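Local coordinates for pvivax hypothetical protein (Plasmodium vivax, PDB 2B30) that is a putative HAD-superfamily Cof-like hydrolase that binds calcium and may act as a magnesium-binding phosphatase, at residues A25-L30 with Q242-G247; F263-A268 with C278-S283. All coordinates share one frame; numbering follows the deposited sequence.

Interaction 1 (A25-L30 with Q242-G247)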
# COMPACT_ATOMS: atom_id res chain seq x y z
N ALA A 25 14.50 -18.35 -7.24
CA ALA A 25 13.57 -17.33 -7.70
C ALA A 25 13.26 -17.52 -9.18
O ALA A 25 14.17 -17.62 -9.99
CB ALA A 25 14.17 -15.95 -7.48
N ASP A 26 11.97 -17.55 -9.51
CA ASP A 26 11.51 -17.63 -10.90
C ASP A 26 11.12 -16.24 -11.41
O ASP A 26 9.96 -16.00 -11.75
CB ASP A 26 10.32 -18.59 -10.99
CG ASP A 26 9.83 -18.80 -12.41
OD1 ASP A 26 10.67 -18.99 -13.30
OD2 ASP A 26 8.60 -18.76 -12.63
N ILE A 27 12.08 -15.33 -11.46
CA ILE A 27 11.83 -13.94 -11.79
C ILE A 27 11.46 -13.73 -13.26
O ILE A 27 12.16 -14.21 -14.15
CB ILE A 27 13.05 -13.05 -11.45
CG1 ILE A 27 13.24 -12.98 -9.93
CG2 ILE A 27 12.91 -11.63 -12.02
CD1 ILE A 27 14.65 -12.60 -9.51
N LYS A 28 10.37 -13.00 -13.48
CA LYS A 28 9.90 -12.62 -14.81
C LYS A 28 9.76 -11.10 -15.03
O LYS A 28 9.56 -10.67 -16.17
CB LYS A 28 8.57 -13.34 -15.10
CG LYS A 28 8.78 -14.82 -15.32
CD LYS A 28 7.49 -15.60 -15.43
CE LYS A 28 7.77 -17.11 -15.59
NZ LYS A 28 6.54 -17.98 -15.47
N LEU A 29 9.89 -10.30 -13.96
CA LEU A 29 9.70 -8.85 -14.02
C LEU A 29 10.81 -8.15 -13.25
O LEU A 29 10.99 -8.42 -12.06
CB LEU A 29 8.36 -8.44 -13.41
CG LEU A 29 7.56 -7.31 -14.06
CD1 LEU A 29 6.57 -6.72 -13.06
CD2 LEU A 29 8.42 -6.22 -14.65
N LEU A 30 11.53 -7.25 -13.91
CA LEU A 30 12.55 -6.43 -13.24
C LEU A 30 11.99 -5.02 -13.03
O LEU A 30 11.69 -4.32 -13.99
CB LEU A 30 13.85 -6.36 -14.05
CG LEU A 30 14.48 -7.68 -14.53
CD1 LEU A 30 15.79 -7.42 -15.29
CD2 LEU A 30 14.72 -8.65 -13.37
N GLN A 242 7.31 -13.57 -8.64
CA GLN A 242 8.08 -13.40 -9.87
C GLN A 242 8.66 -12.01 -10.07
O GLN A 242 9.25 -11.73 -11.10
CB GLN A 242 7.20 -13.75 -11.06
CG GLN A 242 6.71 -15.17 -11.03
CD GLN A 242 5.63 -15.43 -12.03
OE1 GLN A 242 4.76 -14.60 -12.23
NE2 GLN A 242 5.67 -16.60 -12.67
N VAL A 243 8.51 -11.15 -9.07
CA VAL A 243 8.89 -9.75 -9.21
C VAL A 243 10.17 -9.47 -8.45
O VAL A 243 10.21 -9.70 -7.24
CB VAL A 243 7.76 -8.85 -8.67
CG1 VAL A 243 8.18 -7.39 -8.71
CG2 VAL A 243 6.48 -9.06 -9.47
N LEU A 244 11.19 -8.98 -9.14
CA LEU A 244 12.40 -8.49 -8.48
C LEU A 244 12.49 -6.97 -8.58
O LEU A 244 12.38 -6.41 -9.67
CB LEU A 244 13.68 -9.10 -9.07
CG LEU A 244 14.99 -8.46 -8.54
CD1 LEU A 244 15.94 -9.52 -8.06
CD2 LEU A 244 15.65 -7.56 -9.56
N VAL A 245 12.74 -6.34 -7.44
CA VAL A 245 12.68 -4.89 -7.32
C VAL A 245 13.91 -4.35 -6.59
O VAL A 245 14.47 -5.02 -5.71
CB VAL A 245 11.37 -4.46 -6.60
CG1 VAL A 245 11.33 -4.94 -5.18
CG2 VAL A 245 11.19 -2.96 -6.64
N VAL A 246 14.34 -3.14 -6.96
CA VAL A 246 15.52 -2.52 -6.37
C VAL A 246 15.33 -1.00 -6.25
O VAL A 246 14.79 -0.36 -7.15
CB VAL A 246 16.84 -2.94 -7.15
CG1 VAL A 246 16.81 -2.47 -8.58
CG2 VAL A 246 18.08 -2.42 -6.44
N GLY A 247 15.75 -0.42 -5.13
CA GLY A 247 15.50 1.00 -4.85
C GLY A 247 16.35 1.59 -3.74
O GLY A 247 17.29 0.95 -3.27
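Gln242 O is gripped by two consecutive amides of the chain 25-30. Lys28 N approaches it at 2.9 Å in the carbonyl plane, on a lone pair, and Leu29 N comes in the same plane at a longer 3.3 Å and a more bent angle (146° at the hydrogen). Two residues after Gln242, Leu244 N returns a nearly straight bond to Leu29 O (3.0 Å), almost along the C=O axis. Leu29 pairs with Val243 and Leu30 with Leu244 as parallel bridges, so the contact is the start of strand 29-33 laid beside strand 243-247 at the middle of the Rossmann-like sheet of the HAD fold. Side chains alternate between its faces. On one, Leu244, with CG anti to the backbone N (chi1 172°), splits its two methyls: CD1 meets Ile27 CD1 at 3.6 Å, the chains crossing obliquely, while CD2 lies 4.1 Å from Leu30 CD2, those chains running alongside. On the other, Leu29 CD1 reaches Val243 CG2 at 4.3 Å. At the exposed start, the extended side chains of Gln242 and Lys28 lie side by side, pointing the same way; the nitrogens at their tips, NE2 and NZ, are both donors and make no bond. Gln242 CG also rests on Asp26 O. Lys28 NZ forms a salt bridge with Asp26 OD2 (3.6 Å), and Gln242 OE1 is held by Ser239 N. Helix 288-297 packs over the Ile27, Leu30 and Leu244 side, through Val296 and Leu293, whereas Ile238 and Phe259 meet Leu29 and Val243 respectively.

Interaction 2 (F263-A268 with C278-S283)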
# COMPACT_ATOMS: atom_id res chain seq x y z
N PHE A 263 15.57 -5.42 -3.16
CA PHE A 263 16.96 -5.10 -2.88
C PHE A 263 17.17 -3.61 -2.76
O PHE A 263 16.69 -2.85 -3.60
CB PHE A 263 17.83 -5.68 -4.00
CG PHE A 263 17.85 -7.18 -4.01
CD1 PHE A 263 18.78 -7.88 -3.26
CD2 PHE A 263 16.92 -7.90 -4.74
CE1 PHE A 263 18.79 -9.27 -3.25
CE2 PHE A 263 16.92 -9.28 -4.74
CZ PHE A 263 17.86 -9.97 -3.99
N ALA A 264 17.87 -3.20 -1.70
CA ALA A 264 18.25 -1.79 -1.54
C ALA A 264 19.73 -1.61 -1.86
O ALA A 264 20.57 -2.37 -1.40
CB ALA A 264 17.96 -1.32 -0.14
N VAL A 265 20.04 -0.60 -2.67
CA VAL A 265 21.43 -0.29 -2.99
C VAL A 265 22.20 0.09 -1.73
O VAL A 265 21.61 0.54 -0.74
CB VAL A 265 21.56 0.86 -4.03
CG1 VAL A 265 21.36 0.34 -5.44
CG2 VAL A 265 20.58 2.00 -3.73
N ALA A 266 23.52 -0.10 -1.77
CA ALA A 266 24.42 0.28 -0.68
C ALA A 266 24.21 1.72 -0.23
O ALA A 266 24.29 2.03 0.97
CB ALA A 266 25.85 0.10 -1.11
N ASN A 267 23.92 2.61 -1.19
CA ASN A 267 23.66 4.02 -0.88
C ASN A 267 22.21 4.33 -0.47
O ASN A 267 21.84 5.49 -0.36
CB ASN A 267 24.07 4.91 -2.05
CG ASN A 267 23.49 4.46 -3.37
OD1 ASN A 267 23.92 3.46 -3.95
ND2 ASN A 267 22.53 5.21 -3.89
N ALA A 268 21.40 3.31 -0.23
CA ALA A 268 20.00 3.53 0.08
C ALA A 268 19.85 4.22 1.43
O ALA A 268 20.75 4.18 2.26
CB ALA A 268 19.23 2.23 0.08
N CYS A 278 17.18 -7.36 1.36
CA CYS A 278 18.61 -7.50 1.27
C CYS A 278 19.25 -6.22 0.76
O CYS A 278 18.81 -5.65 -0.24
CB CYS A 278 18.89 -8.66 0.34
SG CYS A 278 20.59 -9.10 0.21
N VAL A 279 20.28 -5.77 1.47
CA VAL A 279 21.05 -4.59 1.07
C VAL A 279 22.18 -5.06 0.17
O VAL A 279 22.92 -5.99 0.52
CB VAL A 279 21.66 -3.88 2.30
CG1 VAL A 279 22.43 -2.61 1.86
CG2 VAL A 279 20.59 -3.54 3.32
N LEU A 280 22.34 -4.42 -0.98
CA LEU A 280 23.41 -4.81 -1.89
C LEU A 280 24.77 -4.38 -1.32
O LEU A 280 24.89 -3.36 -0.65
CB LEU A 280 23.18 -4.23 -3.29
CG LEU A 280 21.97 -4.79 -4.06
CD1 LEU A 280 21.66 -3.93 -5.28
CD2 LEU A 280 22.20 -6.22 -4.51
N PRO A 281 25.82 -5.16 -1.59
CA PRO A 281 27.15 -4.75 -1.13
C PRO A 281 27.76 -3.66 -2.00
O PRO A 281 28.85 -3.18 -1.71
CB PRO A 281 27.96 -6.04 -1.26
CG PRO A 281 27.35 -6.73 -2.41
CD PRO A 281 25.88 -6.45 -2.31
N VAL A 282 27.05 -3.26 -3.05
CA VAL A 282 27.60 -2.35 -4.03
C VAL A 282 26.63 -1.17 -4.20
O VAL A 282 25.43 -1.31 -4.00
CB VAL A 282 27.89 -3.14 -5.34
CG1 VAL A 282 26.61 -3.36 -6.14
CG2 VAL A 282 28.94 -2.46 -6.18
N SER A 283 27.17 0.01 -4.52
CA SER A 283 26.36 1.22 -4.61
C SER A 283 26.00 1.54 -6.07
O SER A 283 26.51 0.91 -7.00
CB SER A 283 27.09 2.40 -3.98
OG SER A 283 28.32 2.63 -4.62
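Phe263 and Cys278 stand on the same face of a short parallel strand pair, and their side chains meet obliquely. Phe263 holds CG anti to the carbonyl carbon, beside the backbone N (chi1 -68°), which brings ring atom CE1 to 3.6 Å from Cys278 CB. Cys278 SG, anti to its own backbone N (chi1 -174°), lies 5.0 Å from the ring centroid in a sulfur-aromatic contact. Leu280 adopts the same first torsion as Phe263 and brings CD2 to 4.0 Å from Phe263 CD1. In the backbone, Ala264 N bonds to Cys278 O (3.0 Å) and Leu280 N to Ala264 O (2.7 Å), the latter nearly along the C=O axis. Strands 261-264 and 278-279 are the two parallel strands of a beta-alpha-beta unit connected through helix 270-275, the second being an edge strand of the sheet within this chain. Past the strands, Val265 to Ala268 form a type I turn, and Ala266 N bonds to Val282 O at 3.2 Å from above the carbonyl plane. Ala266 CB packs against that peptide. Asn267 has CG in the crowded position between N and carbonyl carbon (chi1 51°), putting OD1 3.3 Å from Ser283 CB; this oxygen accepts from His284 N, while ND2 donates to Gly36 O. Ser283 OG, also in the crowded position, bonds to Glu286. Val265, whose CB points away from 278-283, touches the calcium ligand Asp248, and Ala21 of helix 18-21 packs on both Phe263 and Cys278.

Overall arrangement
Interactions 1 and 2 occupy one sheet, their centres about 16 Å apart, and follow in series along the chain. Interaction 1 joins strands 29-33 and 243-247; the residues between its segments include the whole six-stranded second sheet and further strands of the first. Interaction 2 joins segments only ten residues apart, bridged by helix 270-275. Strands 243-247 and 261-264 are neighbours, so the contacts make a continuous parallel run, 29-33, 243-247, 261-264, 278-279. Probable hydrogen bonds Val245 O to Phe263 N (2.8 Å) and Gly247 N to Phe263 O link them, and helix 288-297 packs on both. Strand 29-33 ends in the calcium ligand Asp33, with Asp35 just beyond, and Asp248 follows strand 243-247.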